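Local coordinates for protein putative D-arabinose 5-phosphate isomerase (Klebsiella pneumoniae subsp. pneumoniae, PDB 3K2V) that probably interconverts D-arabinose 5-phosphate and D-ribulose 5-phosphate, and here is represented by its CBS-domain pair, which binds the nucleotide sugar CMP-Kdo, at residues R29-D32 and I33-T36; G75-T78 and D79-R83; I106-R109 and P110-A114; L118-M121 and Q122-I126. All coordinates share one frame; numbering follows the deposited sequence.

Contact 1. Residues R29-D32 and I33-T36; sequences RVND and IMHT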
loop_
_atom_site.group_PDB
_atom_site.type_symbol
_atom_site.label_atom_id
_atom_site.label_comp_id
_atom_site.label_asym_id
_atom_site.label_seq_id
_atom_site.Cartn_x
_atom_site.Cartn_y
_atom_site.Cartn_z
ATOM N N ARG A 29 -11.232 18.334 9.037
ATOM C CA ARG A 29 -10.025 18.125 9.824
ATOM C C ARG A 29 -9.791 16.623 9.991
ATOM O O ARG A 29 -10.736 15.870 10.261
ATOM C CB ARG A 29 -10.158 18.790 11.206
ATOM C CG ARG A 29 -10.219 20.291 11.125
ATOM C CD ARG A 29 -10.517 20.940 12.460
ATOM N NE ARG A 29 -11.849 20.637 12.964
ATOM C CZ ARG A 29 -12.969 21.269 12.617
ATOM N NH1 ARG A 29 -14.102 20.896 13.176
ATOM N NH2 ARG A 29 -12.976 22.262 11.730
ATOM N N VAL A 30 -8.539 16.194 9.878
ATOM C CA VAL A 30 -8.214 14.769 10.027
ATOM C C VAL A 30 -8.650 14.205 11.397
ATOM O O VAL A 30 -8.998 13.029 11.509
ATOM C CB VAL A 30 -6.749 14.436 9.697
ATOM C CG1 VAL A 30 -6.463 14.731 8.221
ATOM C CG2 VAL A 30 -5.763 15.179 10.602
ATOM N N ASN A 31 -8.688 15.057 12.419
ATOM C CA ASN A 31 -9.177 14.671 13.743
ATOM C C ASN A 31 -10.522 13.944 13.671
ATOM O O ASN A 31 -10.799 13.041 14.447
ATOM C CB ASN A 31 -9.404 15.927 14.590
ATOM C CG ASN A 31 -9.461 15.632 16.052
ATOM O OD1 ASN A 31 -8.662 14.853 16.576
ATOM N ND2 ASN A 31 -10.352 16.269 16.726
ATOM N N ASP A 32 -11.376 14.402 12.768
ATOM C CA ASP A 32 -12.732 13.923 12.681
ATOM C C ASP A 32 -12.895 12.728 11.767
ATOM O O ASP A 32 -13.991 12.213 11.649
ATOM C CB ASP A 32 -13.651 15.075 12.252
ATOM C CG ASP A 32 -13.599 16.253 13.245
ATOM O OD1 ASP A 32 -13.350 16.017 14.445
ATOM O OD2 ASP A 32 -13.760 17.418 12.835
ATOM N N ILE A 33 -11.825 12.287 11.112
ATOM C CA ILE A 33 -11.913 11.101 10.274
ATOM C C ILE A 33 -10.875 10.036 10.586
ATOM O O ILE A 33 -10.975 8.938 10.089
ATOM C CB ILE A 33 -11.871 11.445 8.774
ATOM C CG1 ILE A 33 -10.554 12.054 8.332
ATOM C CG2 ILE A 33 -12.965 12.442 8.412
ATOM C CD1 ILE A 33 -10.823 13.132 7.207
HETATM N N MSE A 34 -9.890 10.355 11.413
HETATM C CA MSE A 34 -8.836 9.425 11.728
HETATM C C MSE A 34 -9.315 8.233 12.571
HETATM O O MSE A 34 -10.314 8.315 13.292
HETATM C CB MSE A 34 -7.710 10.136 12.470
HETATM C CG MSE A 34 -8.073 10.580 13.869
HETATM SE SE MSE A 34 -6.675 11.645 14.627
HETATM C CE MSE A 34 -7.410 11.941 16.345
ATOM N N HIS A 35 -8.554 7.144 12.492
ATOM C CA HIS A 35 -8.710 5.992 13.368
ATOM C C HIS A 35 -8.068 6.287 14.713
ATOM O O HIS A 35 -6.947 6.787 14.785
ATOM C CB HIS A 35 -8.063 4.750 12.721
ATOM C CG HIS A 35 -8.665 4.415 11.397
ATOM N ND1 HIS A 35 -9.897 3.810 11.278
ATOM C CD2 HIS A 35 -8.252 4.693 10.137
ATOM C CE1 HIS A 35 -10.197 3.691 9.993
ATOM N NE2 HIS A 35 -9.209 4.209 9.281
ATOM N N THR A 36 -8.778 5.959 15.781
ATOM C CA THR A 36 -8.309 6.201 17.146
ATOM C C THR A 36 -8.534 4.957 17.964
ATOM O O THR A 36 -9.155 4.004 17.495
ATOM C CB THR A 36 -9.085 7.365 17.798
ATOM O OG1 THR A 36 -10.446 6.980 17.948
ATOM C CG2 THR A 36 -9.030 8.594 16.921
HETATM O O HOH W 1 -11.956 10.267 14.085
#
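Val30 O is gripped by two backbone N-H groups that follow one another in the chain. The bond from Ile33 N closes a 3-10 turn, residues 30-32, in the loop between helix 21-25 and strand 42-43; the one from Met34 N spans one residue more. Met34 N donates to Val30 O over 2.8 Å and lies nearly in line with the carbonyl bond (C=O...N 173°). Ile33 N reaches the same Val30 O at 2.9 Å from well above the carbonyl plane. The chain therefore turns tightly and then runs on extended.

Side chains close over this turn. Met34 is a selenomethionine with CG between its backbone N and carbonyl carbon (chi1 69°). This sets CG 3.5 Å from Val30 O, and the extended chain then carries SE past Asn31 CA. Ile33 folds CG1 back to 3.7 Å from Val30 O. On the outer side, Arg29 NH1 forms a salt bridge with Asp32 OD2 at 3.5 Å.

Val30 and Met34 also pack on Val131 and Val141 of the neighbouring strands, so the turn is fixed against the sheet of the second CBS range. One water donates to both Asn31 O, at 3.0 Å, and Met34 O, at 2.7 Å.

Contact 2. Residues G75-T78 and D79-R83; sequences GIFT and DGDLR. With CMK (cytidine 5'-monophosphate 3-deoxy-beta-D-gulo-oct-2-ulo-pyranosonic acid), chain C.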
loop_
_atom_site.group_PDB
_atom_site.type_symbol
_atom_site.label_atom_id
_atom_site.label_comp_id
_atom_site.label_asym_id
_atom_site.label_seq_id
_atom_site.Cartn_x
_atom_site.Cartn_y
_atom_site.Cartn_z
ATOM N N GLY A 75 8.781 4.708 15.852
ATOM C CA GLY A 75 8.991 4.299 14.483
ATOM C C GLY A 75 7.718 3.823 13.832
ATOM O O GLY A 75 6.624 3.869 14.440
ATOM N N ILE A 76 7.833 3.430 12.570
ATOM C CA ILE A 76 6.738 2.818 11.843
ATOM C C ILE A 76 7.276 1.691 10.978
ATOM O O ILE A 76 8.484 1.614 10.711
ATOM C CB ILE A 76 5.953 3.831 10.942
ATOM C CG1 ILE A 76 6.740 4.208 9.681
ATOM C CG2 ILE A 76 5.541 5.058 11.727
ATOM C CD1 ILE A 76 7.591 5.389 9.857
ATOM N N PHE A 77 6.371 0.822 10.555
ATOM C CA PHE A 77 6.700 -0.281 9.644
ATOM C C PHE A 77 5.520 -0.537 8.734
ATOM O O PHE A 77 4.399 -0.759 9.212
ATOM C CB PHE A 77 7.034 -1.502 10.451
ATOM C CG PHE A 77 7.662 -2.614 9.650
ATOM C CD1 PHE A 77 8.991 -2.558 9.305
ATOM C CD2 PHE A 77 6.928 -3.726 9.292
ATOM C CE1 PHE A 77 9.605 -3.616 8.569
ATOM C CE2 PHE A 77 7.517 -4.784 8.580
ATOM C CZ PHE A 77 8.848 -4.725 8.229
ATOM N N THR A 78 5.774 -0.494 7.430
ATOM C CA THR A 78 4.751 -0.709 6.410
ATOM C C THR A 78 4.972 -2.030 5.660
ATOM O O THR A 78 6.046 -2.641 5.757
ATOM C CB THR A 78 4.791 0.418 5.349
ATOM O OG1 THR A 78 5.996 0.312 4.580
ATOM C CG2 THR A 78 4.703 1.815 5.990
ATOM N N ASP A 79 3.972 -2.453 4.879
ATOM C CA ASP A 79 4.136 -3.618 4.004
ATOM C C ASP A 79 5.292 -3.418 3.016
ATOM O O ASP A 79 6.040 -4.340 2.729
ATOM C CB ASP A 79 2.839 -3.919 3.249
ATOM C CG ASP A 79 1.730 -4.469 4.158
ATOM O OD1 ASP A 79 2.037 -4.953 5.280
ATOM O OD2 ASP A 79 0.542 -4.415 3.757
ATOM N N GLY A 80 5.461 -2.195 2.513
ATOM C CA GLY A 80 6.612 -1.888 1.670
ATOM C C GLY A 80 7.958 -2.115 2.377
ATOM O O GLY A 80 8.917 -2.579 1.763
ATOM N N ASP A 81 8.029 -1.738 3.644
ATOM C CA ASP A 81 9.224 -1.967 4.448
ATOM C C ASP A 81 9.575 -3.459 4.553
ATOM O O ASP A 81 10.754 -3.817 4.533
ATOM C CB ASP A 81 9.067 -1.369 5.842
ATOM C CG ASP A 81 9.029 0.153 5.831
ATOM O OD1 ASP A 81 9.690 0.775 4.970
ATOM O OD2 ASP A 81 8.339 0.721 6.693
ATOM N N LEU A 82 8.560 -4.315 4.667
ATOM C CA LEU A 82 8.782 -5.763 4.714
ATOM C C LEU A 82 9.448 -6.240 3.433
ATOM O O LEU A 82 10.430 -6.990 3.472
ATOM C CB LEU A 82 7.501 -6.542 4.970
ATOM C CG LEU A 82 7.657 -8.058 5.056
ATOM C CD1 LEU A 82 8.549 -8.426 6.254
ATOM C CD2 LEU A 82 6.284 -8.763 5.158
ATOM N N ARG A 83 8.941 -5.789 2.287
ATOM C CA ARG A 83 9.580 -6.123 1.021
ATOM C C ARG A 83 11.035 -5.690 0.994
ATOM O O ARG A 83 11.913 -6.453 0.605
ATOM C CB ARG A 83 8.788 -5.523 -0.168
ATOM C CG ARG A 83 9.568 -5.519 -1.476
ATOM C CD ARG A 83 8.770 -5.030 -2.636
ATOM N NE ARG A 83 7.980 -3.895 -2.301
ATOM C CZ ARG A 83 8.419 -2.650 -2.259
ATOM N NH1 ARG A 83 7.574 -1.725 -1.952
ATOM N NH2 ARG A 83 9.696 -2.340 -2.552
HETATM N N1C CMK C . 6.589 6.086 6.058
HETATM C C2C CMK C . 6.800 7.064 7.042
HETATM N N3C CMK C . 5.674 7.640 7.631
HETATM C C4C CMK C . 4.376 7.338 7.252
HETATM C C5C CMK C . 4.163 6.361 6.265
HETATM C C6C CMK C . 5.279 5.746 5.670
HETATM O O2C CMK C . 7.935 7.391 7.426
HETATM N N4C CMK C . 3.378 7.981 7.898
HETATM C "C1'" CMK C . 7.798 5.444 5.427
HETATM C "C2'" CMK C . 7.688 3.914 5.370
HETATM O "O2'" CMK C . 8.188 3.380 6.605
HETATM C "C3'" CMK C . 8.585 3.583 4.178
HETATM C "C4'" CMK C . 8.432 4.815 3.264
HETATM O "O4'" CMK C . 7.828 5.905 4.081
HETATM O "O3'" CMK C . 9.931 3.474 4.608
HETATM C "C5'" CMK C . 7.438 4.606 2.131
HETATM O "O5'" CMK C . 6.159 4.115 2.615
HETATM P PA CMK C . 5.518 2.821 1.818
HETATM O O1A CMK C . 6.383 1.635 2.069
HETATM O O2A CMK C . 4.112 2.591 2.273
HETATM O O6 CMK C . 5.014 3.300 -2.023
HETATM C C2 CMK C . 5.541 2.485 -0.948
HETATM O O2 CMK C . 5.552 3.308 0.257
HETATM C C3 CMK C . 4.640 1.245 -0.806
HETATM C C4 CMK C . 4.327 0.555 -2.152
HETATM O O4 CMK C . 3.368 -0.523 -1.946
HETATM C C5 CMK C . 3.827 1.534 -3.191
HETATM C C6 CMK C . 4.879 2.631 -3.305
HETATM C C7 CMK C . 4.482 3.727 -4.285
HETATM C C1 CMK C . 7.025 2.136 -1.164
HETATM O O1X CMK C . 7.820 3.100 -1.086
HETATM O O1Y CMK C . 7.359 0.948 -1.347
HETATM O O5 CMK C . 2.549 2.102 -2.817
HETATM C C8 CMK C . 5.639 4.714 -4.503
HETATM O O8 CMK C . 5.126 5.836 -5.218
HETATM O O7 CMK C . 4.151 3.141 -5.528
#
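This is a buried local contact at a strand-to-helix junction, where strand 73-78 passes directly into helix 79-86 beside the bound nucleotide sugar. The two short segments meet at 76°, and Thr78 sits at the corner.

Thr78 OG1 accepts from Asp81 N at 3.0 Å. In return, Asp81 OD2 accepts from Thr78 N at 2.9 Å, on the anti side of the carboxylate and 33° out of its plane. This reciprocal pair is a capping box, with Thr78 as N-cap. Leu82 N then bonds to Thr78 O and starts the helical pattern.

The same two side chains hold the ligand. A chi1 of 69° turns the Thr78 hydroxyl to the ligand side, where OG1 donates to phosphate oxygen O1A of CMK at 2.9 Å. The Asp81 carboxylate takes both ribose hydroxyls: CMK O3' donates to OD1, and CMK O2' donates to OD2 at 2.7 Å. Arg84 forms a salt bridge with Asp81 OD1, which would help hold the carboxylate in place. Gly80, without a side chain, lets the phosphate come close: its CA lies 3.6 Å from CMK O1A.

Behind the corner, Asp81 CB packs over one face of the Phe77 ring in a CH-pi contact. Phe77 CZ also meets Leu82 CB at 4.0 Å. Farther along the helix, Arg83 NH1 bonds to the sugar carboxylate at CMK O1Y, 2.7 Å away, while Arg83 NE pairs with Asp79 of the second subunit.

Contact 3. Residues I106-R109 and P110-A114; sequences IRIR and PGTLA. With CMK (cytidine 5'-monophosphate 3-deoxy-beta-D-gulo-oct-2-ulo-pyranosonic acid), chain C.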
loop_
_atom_site.group_PDB
_atom_site.type_symbol
_atom_site.label_atom_id
_atom_site.label_comp_id
_atom_site.label_asym_id
_atom_site.label_seq_id
_atom_site.Cartn_x
_atom_site.Cartn_y
_atom_site.Cartn_z
ATOM N N ILE A 106 6.272 10.025 9.292
ATOM C CA ILE A 106 5.669 11.228 8.743
ATOM C C ILE A 106 4.332 11.462 9.465
ATOM O O ILE A 106 3.513 10.566 9.587
ATOM C CB ILE A 106 5.478 11.101 7.224
ATOM C CG1 ILE A 106 6.858 10.966 6.527
ATOM C CG2 ILE A 106 4.758 12.316 6.666
ATOM C CD1 ILE A 106 6.786 10.356 5.103
ATOM N N ARG A 107 4.132 12.663 9.966
ATOM C CA ARG A 107 2.952 12.922 10.778
ATOM C C ARG A 107 2.388 14.302 10.504
ATOM O O ARG A 107 3.081 15.175 10.004
ATOM C CB ARG A 107 3.320 12.800 12.245
ATOM C CG ARG A 107 4.286 13.866 12.663
ATOM C CD ARG A 107 5.090 13.464 13.855
ATOM N NE ARG A 107 6.000 12.364 13.596
ATOM C CZ ARG A 107 6.800 11.858 14.532
ATOM N NH1 ARG A 107 6.810 12.359 15.768
ATOM N NH2 ARG A 107 7.598 10.863 14.242
ATOM N N ILE A 108 1.117 14.485 10.853
ATOM C CA ILE A 108 0.458 15.766 10.726
ATOM C C ILE A 108 -0.311 16.034 12.031
ATOM O O ILE A 108 -0.555 15.122 12.819
ATOM C CB ILE A 108 -0.511 15.778 9.531
ATOM C CG1 ILE A 108 -1.571 14.675 9.703
ATOM C CG2 ILE A 108 0.272 15.638 8.210
ATOM C CD1 ILE A 108 -2.567 14.498 8.528
ATOM N N ARG A 109 -0.651 17.292 12.242
ATOM C CA ARG A 109 -1.428 17.717 13.414
ATOM C C ARG A 109 -2.898 17.356 13.198
ATOM O O ARG A 109 -3.360 17.227 12.045
ATOM C CB ARG A 109 -1.298 19.226 13.599
ATOM C CG ARG A 109 0.090 19.678 14.032
ATOM C CD ARG A 109 0.178 21.188 14.055
ATOM N NE ARG A 109 -0.669 21.734 15.125
ATOM C CZ ARG A 109 -0.912 23.020 15.332
ATOM N NH1 ARG A 109 -0.388 23.946 14.532
ATOM N NH2 ARG A 109 -1.700 23.389 16.349
ATOM N N PRO A 110 -3.648 17.202 14.295
ATOM C CA PRO A 110 -5.039 16.791 14.145
ATOM C C PRO A 110 -5.945 17.821 13.455
ATOM O O PRO A 110 -7.000 17.451 12.957
ATOM C CB PRO A 110 -5.478 16.508 15.589
ATOM C CG PRO A 110 -4.469 17.179 16.466
ATOM C CD PRO A 110 -3.201 17.145 15.699
ATOM N N GLY A 111 -5.552 19.095 13.428
ATOM C CA GLY A 111 -6.313 20.111 12.711
ATOM C C GLY A 111 -6.016 20.198 11.230
ATOM O O GLY A 111 -6.670 20.955 10.516
ATOM N N THR A 112 -5.067 19.402 10.744
ATOM C CA THR A 112 -4.745 19.380 9.325
ATOM C C THR A 112 -5.979 19.003 8.514
ATOM O O THR A 112 -6.709 18.078 8.879
ATOM C CB THR A 112 -3.627 18.388 9.039
ATOM O OG1 THR A 112 -2.525 18.668 9.906
ATOM C CG2 THR A 112 -3.172 18.449 7.542
ATOM N N LEU A 113 -6.223 19.743 7.431
ATOM C CA LEU A 113 -7.337 19.453 6.533
ATOM C C LEU A 113 -7.032 18.198 5.734
ATOM O O LEU A 113 -5.868 17.920 5.415
ATOM C CB LEU A 113 -7.625 20.641 5.584
ATOM C CG LEU A 113 -8.013 21.966 6.237
ATOM C CD1 LEU A 113 -8.388 22.985 5.153
ATOM C CD2 LEU A 113 -9.152 21.799 7.256
ATOM N N ALA A 114 -8.072 17.422 5.436
ATOM C CA ALA A 114 -7.912 16.197 4.647
ATOM C C ALA A 114 -7.219 16.496 3.323
ATOM O O ALA A 114 -6.383 15.707 2.882
ATOM C CB ALA A 114 -9.248 15.510 4.421
HETATM N N1C CMK C . 6.589 6.086 6.058
HETATM C C2C CMK C . 6.800 7.064 7.042
HETATM N N3C CMK C . 5.674 7.640 7.631
HETATM C C4C CMK C . 4.376 7.338 7.252
HETATM C C5C CMK C . 4.163 6.361 6.265
HETATM C C6C CMK C . 5.279 5.746 5.670
HETATM O O2C CMK C . 7.935 7.391 7.426
HETATM N N4C CMK C . 3.378 7.981 7.898
HETATM C "C1'" CMK C . 7.798 5.444 5.427
HETATM C "C2'" CMK C . 7.688 3.914 5.370
HETATM O "O2'" CMK C . 8.188 3.380 6.605
HETATM C "C3'" CMK C . 8.585 3.583 4.178
HETATM C "C4'" CMK C . 8.432 4.815 3.264
HETATM O "O4'" CMK C . 7.828 5.905 4.081
HETATM O "O3'" CMK C . 9.931 3.474 4.608
HETATM C "C5'" CMK C . 7.438 4.606 2.131
HETATM O "O5'" CMK C . 6.159 4.115 2.615
HETATM P PA CMK C . 5.518 2.821 1.818
HETATM O O1A CMK C . 6.383 1.635 2.069
HETATM O O2A CMK C . 4.112 2.591 2.273
HETATM O O6 CMK C . 5.014 3.300 -2.023
HETATM C C2 CMK C . 5.541 2.485 -0.948
HETATM O O2 CMK C . 5.552 3.308 0.257
HETATM C C3 CMK C . 4.640 1.245 -0.806
HETATM C C4 CMK C . 4.327 0.555 -2.152
HETATM O O4 CMK C . 3.368 -0.523 -1.946
HETATM C C5 CMK C . 3.827 1.534 -3.191
HETATM C C6 CMK C . 4.879 2.631 -3.305
HETATM C C7 CMK C . 4.482 3.727 -4.285
HETATM C C1 CMK C . 7.025 2.136 -1.164
HETATM O O1X CMK C . 7.820 3.100 -1.086
HETATM O O1Y CMK C . 7.359 0.948 -1.347
HETATM O O5 CMK C . 2.549 2.102 -2.817
HETATM C C8 CMK C . 5.639 4.714 -4.503
HETATM O O8 CMK C . 5.126 5.836 -5.218
HETATM O O7 CMK C . 4.151 3.141 -5.528
#
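A type I beta turn from Arg109 to Thr112 leads the chain from strand 107-108 of the second CBS range toward helix 114-124. Both of its cross-segment bonds fall on Arg109 O. Thr112 N donates to Arg109 O at 3.1 Å, from above the carbonyl plane. Thr112 OG1 donates to that oxygen at 2.7 Å, tilted 27° from the plane and on the same face as the N-H. With chi1 at -52°, the Thr112 hydroxyl is anti to its own carbonyl carbon and beside its N, so both donors face Arg109 O.

Ile108 packs against the turn. Its CB is 3.5 Å from Thr112 OG1, and Ile108 CD1 touches Thr112 CG2 at 4.1 Å, the two side chains crossing at about a right angle. The other branch of Ile108 turns to Leu120 of helix 114-124.

The start of the segment belongs to the ligand pocket. Ile106 N donates to ring nitrogen N3C of CMK at 3.0 Å, and amino nitrogen N4C of CMK donates to Ile106 O at 3.1 Å. Ile106 CD1 lies 3.8 Å from CMK C2C.

One residue thus supplies a backbone donor and a backbone acceptor. This pattern matches the acceptor N3C and donor N4C of cytosine and is consistent with the base being read through the main chain.

Contact 4. Residues L118-M121 and Q122-I126; sequences LNLM and QSRHI. With CMK (cytidine 5'-monophosphate 3-deoxy-beta-D-gulo-oct-2-ulo-pyranosonic acid), chain C.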
loop_
_atom_site.group_PDB
_atom_site.type_symbol
_atom_site.label_atom_id
_atom_site.label_comp_id
_atom_site.label_asym_id
_atom_site.label_seq_id
_atom_site.Cartn_x
_atom_site.Cartn_y
_atom_site.Cartn_z
ATOM N N LEU A 118 -3.828 14.720 2.045
ATOM C CA LEU A 118 -3.730 14.051 0.741
ATOM C C LEU A 118 -2.508 14.544 -0.024
ATOM O O LEU A 118 -1.760 13.744 -0.607
ATOM C CB LEU A 118 -5.005 14.305 -0.057
ATOM C CG LEU A 118 -5.078 13.757 -1.486
ATOM C CD1 LEU A 118 -5.029 12.236 -1.457
ATOM C CD2 LEU A 118 -6.350 14.292 -2.127
ATOM N N ASN A 119 -2.321 15.863 -0.031
ATOM C CA ASN A 119 -1.197 16.475 -0.733
ATOM C C ASN A 119 0.129 15.973 -0.183
ATOM O O ASN A 119 1.035 15.667 -0.956
ATOM C CB ASN A 119 -1.258 18.016 -0.678
ATOM C CG ASN A 119 -2.279 18.606 -1.654
ATOM O OD1 ASN A 119 -2.665 17.970 -2.617
ATOM N ND2 ASN A 119 -2.716 19.837 -1.392
ATOM N N LEU A 120 0.225 15.854 1.143
ATOM C CA LEU A 120 1.431 15.333 1.790
ATOM C C LEU A 120 1.664 13.894 1.390
ATOM O O LEU A 120 2.802 13.498 1.072
ATOM C CB LEU A 120 1.337 15.442 3.323
ATOM C CG LEU A 120 2.545 14.894 4.096
ATOM C CD1 LEU A 120 3.816 15.714 3.774
ATOM C CD2 LEU A 120 2.297 14.880 5.592
HETATM N N MSE A 121 0.600 13.102 1.388
HETATM C CA MSE A 121 0.732 11.682 1.045
HETATM C C MSE A 121 1.188 11.514 -0.411
HETATM O O MSE A 121 2.055 10.684 -0.709
HETATM C CB MSE A 121 -0.570 10.918 1.328
HETATM C CG MSE A 121 -0.808 10.677 2.822
HETATM SE SE MSE A 121 -2.334 9.463 3.237
HETATM C CE MSE A 121 -3.699 10.770 3.668
ATOM N N GLN A 122 0.615 12.328 -1.297
ATOM C CA GLN A 122 1.000 12.345 -2.709
ATOM C C GLN A 122 2.448 12.724 -2.869
ATOM O O GLN A 122 3.166 12.067 -3.600
ATOM C CB GLN A 122 0.172 13.362 -3.504
ATOM C CG GLN A 122 -1.224 12.913 -3.789
ATOM C CD GLN A 122 -1.253 11.775 -4.761
ATOM O OE1 GLN A 122 -1.417 10.614 -4.363
ATOM N NE2 GLN A 122 -1.051 12.077 -6.043
ATOM N N SER A 123 2.868 13.794 -2.201
ATOM C CA SER A 123 4.232 14.281 -2.366
ATOM C C SER A 123 5.266 13.348 -1.746
ATOM O O SER A 123 6.401 13.293 -2.223
ATOM C CB SER A 123 4.393 15.707 -1.858
ATOM O OG SER A 123 4.443 15.762 -0.457
ATOM N N ARG A 124 4.881 12.577 -0.733
ATOM C CA ARG A 124 5.794 11.607 -0.130
ATOM C C ARG A 124 5.607 10.173 -0.616
ATOM O O ARG A 124 6.377 9.296 -0.232
ATOM C CB ARG A 124 5.677 11.638 1.399
ATOM C CG ARG A 124 5.842 13.016 2.034
ATOM C CD ARG A 124 7.191 13.630 1.737
ATOM N NE ARG A 124 8.252 12.908 2.441
ATOM C CZ ARG A 124 8.653 13.167 3.690
ATOM N NH1 ARG A 124 8.094 14.145 4.408
ATOM N NH2 ARG A 124 9.629 12.439 4.223
ATOM N N HIS A 125 4.610 9.923 -1.461
ATOM C CA HIS A 125 4.315 8.565 -1.954
ATOM C C HIS A 125 4.085 7.543 -0.849
ATOM O O HIS A 125 4.653 6.453 -0.851
ATOM C CB HIS A 125 5.385 8.101 -2.947
ATOM C CG HIS A 125 5.574 9.062 -4.074
ATOM N ND1 HIS A 125 4.999 8.881 -5.317
ATOM C CD2 HIS A 125 6.208 10.259 -4.118
ATOM C CE1 HIS A 125 5.308 9.909 -6.090
ATOM N NE2 HIS A 125 6.033 10.764 -5.383
ATOM N N ILE A 126 3.198 7.904 0.067
ATOM C CA ILE A 126 2.767 7.028 1.152
ATOM C C ILE A 126 1.248 6.971 1.114
ATOM O O ILE A 126 0.627 7.835 0.515
ATOM C CB ILE A 126 3.270 7.553 2.517
ATOM C CG1 ILE A 126 2.741 8.975 2.803
ATOM C CG2 ILE A 126 4.812 7.516 2.548
ATOM C CD1 ILE A 126 3.153 9.588 4.219
HETATM N N1C CMK C . 6.589 6.086 6.058
HETATM C C2C CMK C . 6.800 7.064 7.042
HETATM N N3C CMK C . 5.674 7.640 7.631
HETATM C C4C CMK C . 4.376 7.338 7.252
HETATM C C5C CMK C . 4.163 6.361 6.265
HETATM C C6C CMK C . 5.279 5.746 5.670
HETATM O O2C CMK C . 7.935 7.391 7.426
HETATM N N4C CMK C . 3.378 7.981 7.898
HETATM C "C1'" CMK C . 7.798 5.444 5.427
HETATM C "C2'" CMK C . 7.688 3.914 5.370
HETATM O "O2'" CMK C . 8.188 3.380 6.605
HETATM C "C3'" CMK C . 8.585 3.583 4.178
HETATM C "C4'" CMK C . 8.432 4.815 3.264
HETATM O "O4'" CMK C . 7.828 5.905 4.081
HETATM O "O3'" CMK C . 9.931 3.474 4.608
HETATM C "C5'" CMK C . 7.438 4.606 2.131
HETATM O "O5'" CMK C . 6.159 4.115 2.615
HETATM P PA CMK C . 5.518 2.821 1.818
HETATM O O1A CMK C . 6.383 1.635 2.069
HETATM O O2A CMK C . 4.112 2.591 2.273
HETATM O O6 CMK C . 5.014 3.300 -2.023
HETATM C C2 CMK C . 5.541 2.485 -0.948
HETATM O O2 CMK C . 5.552 3.308 0.257
HETATM C C3 CMK C . 4.640 1.245 -0.806
HETATM C C4 CMK C . 4.327 0.555 -2.152
HETATM O O4 CMK C . 3.368 -0.523 -1.946
HETATM C C5 CMK C . 3.827 1.534 -3.191
HETATM C C6 CMK C . 4.879 2.631 -3.305
HETATM C C7 CMK C . 4.482 3.727 -4.285
HETATM C C1 CMK C . 7.025 2.136 -1.164
HETATM O O1X CMK C . 7.820 3.100 -1.086
HETATM O O1Y CMK C . 7.359 0.948 -1.347
HETATM O O5 CMK C . 2.549 2.102 -2.817
HETATM C C8 CMK C . 5.639 4.714 -4.503
HETATM O O8 CMK C . 5.126 5.836 -5.218
HETATM O O7 CMK C . 4.151 3.141 -5.528
#
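Gln122 N donates to Leu118 O at 2.8 Å, and Ser123 N to Asn119 O at 2.9 Å. Arg124 N follows with a bond to Leu120 O, also 2.9 Å. These are the last regular turns of helix 114-124. Beyond them Ile126 N reaches back to Met121 O at 3.1 Å, nearly straight at the hydrogen (163°).

This 6→1 bond, with a weak one from His125 N to Gln122 O, forms a Schellman motif. His125 has positive phi and is its C-prime residue. The helix is the middle element of a beta-alpha-beta unit between strands 107-108 and 128-133, and its end opens on the ligand pocket. There His125 ND1 makes a weak bond to CMK O8 at 3.0 Å, while Gln122 O lies over one face of the imidazole.

Ile126 works in two directions. Its chi1 of 59° lays CG1 against Met121 CG at 3.9 Å, while Ile126 CG2 meets C6C of the cytosine ring of CMK at 3.6 Å. Gln122 OE1 is bonded to His144 of the second subunit. On the helix flank that faces Ile106, the side chains of Leu120 and Arg124 run side by side, Leu120 CD1 3.8 Å from Arg124 CG.

The contacts follow in series along the chain, contacts 1 and 2 in the first CBS range and contacts 3 and 4 in the second. Contact 1 nevertheless sits against the second: its centre is about 9 Å from that of contact 3, and Val30 N and Asn31 N probably bond to Thr112 O and Pro110 O. Contacts 3 and 4 belong to one beta-alpha-beta unit and touch where Ile106 and Ile108 pack on Leu120. Contact 2 does not touch the others, its centre about 21 Å from contact 3 and 16 Å from contact 4. The same nucleotide sugar bridges these three, so both CBS ranges build the pocket, and contacts 2 and 4 also reach the second subunit.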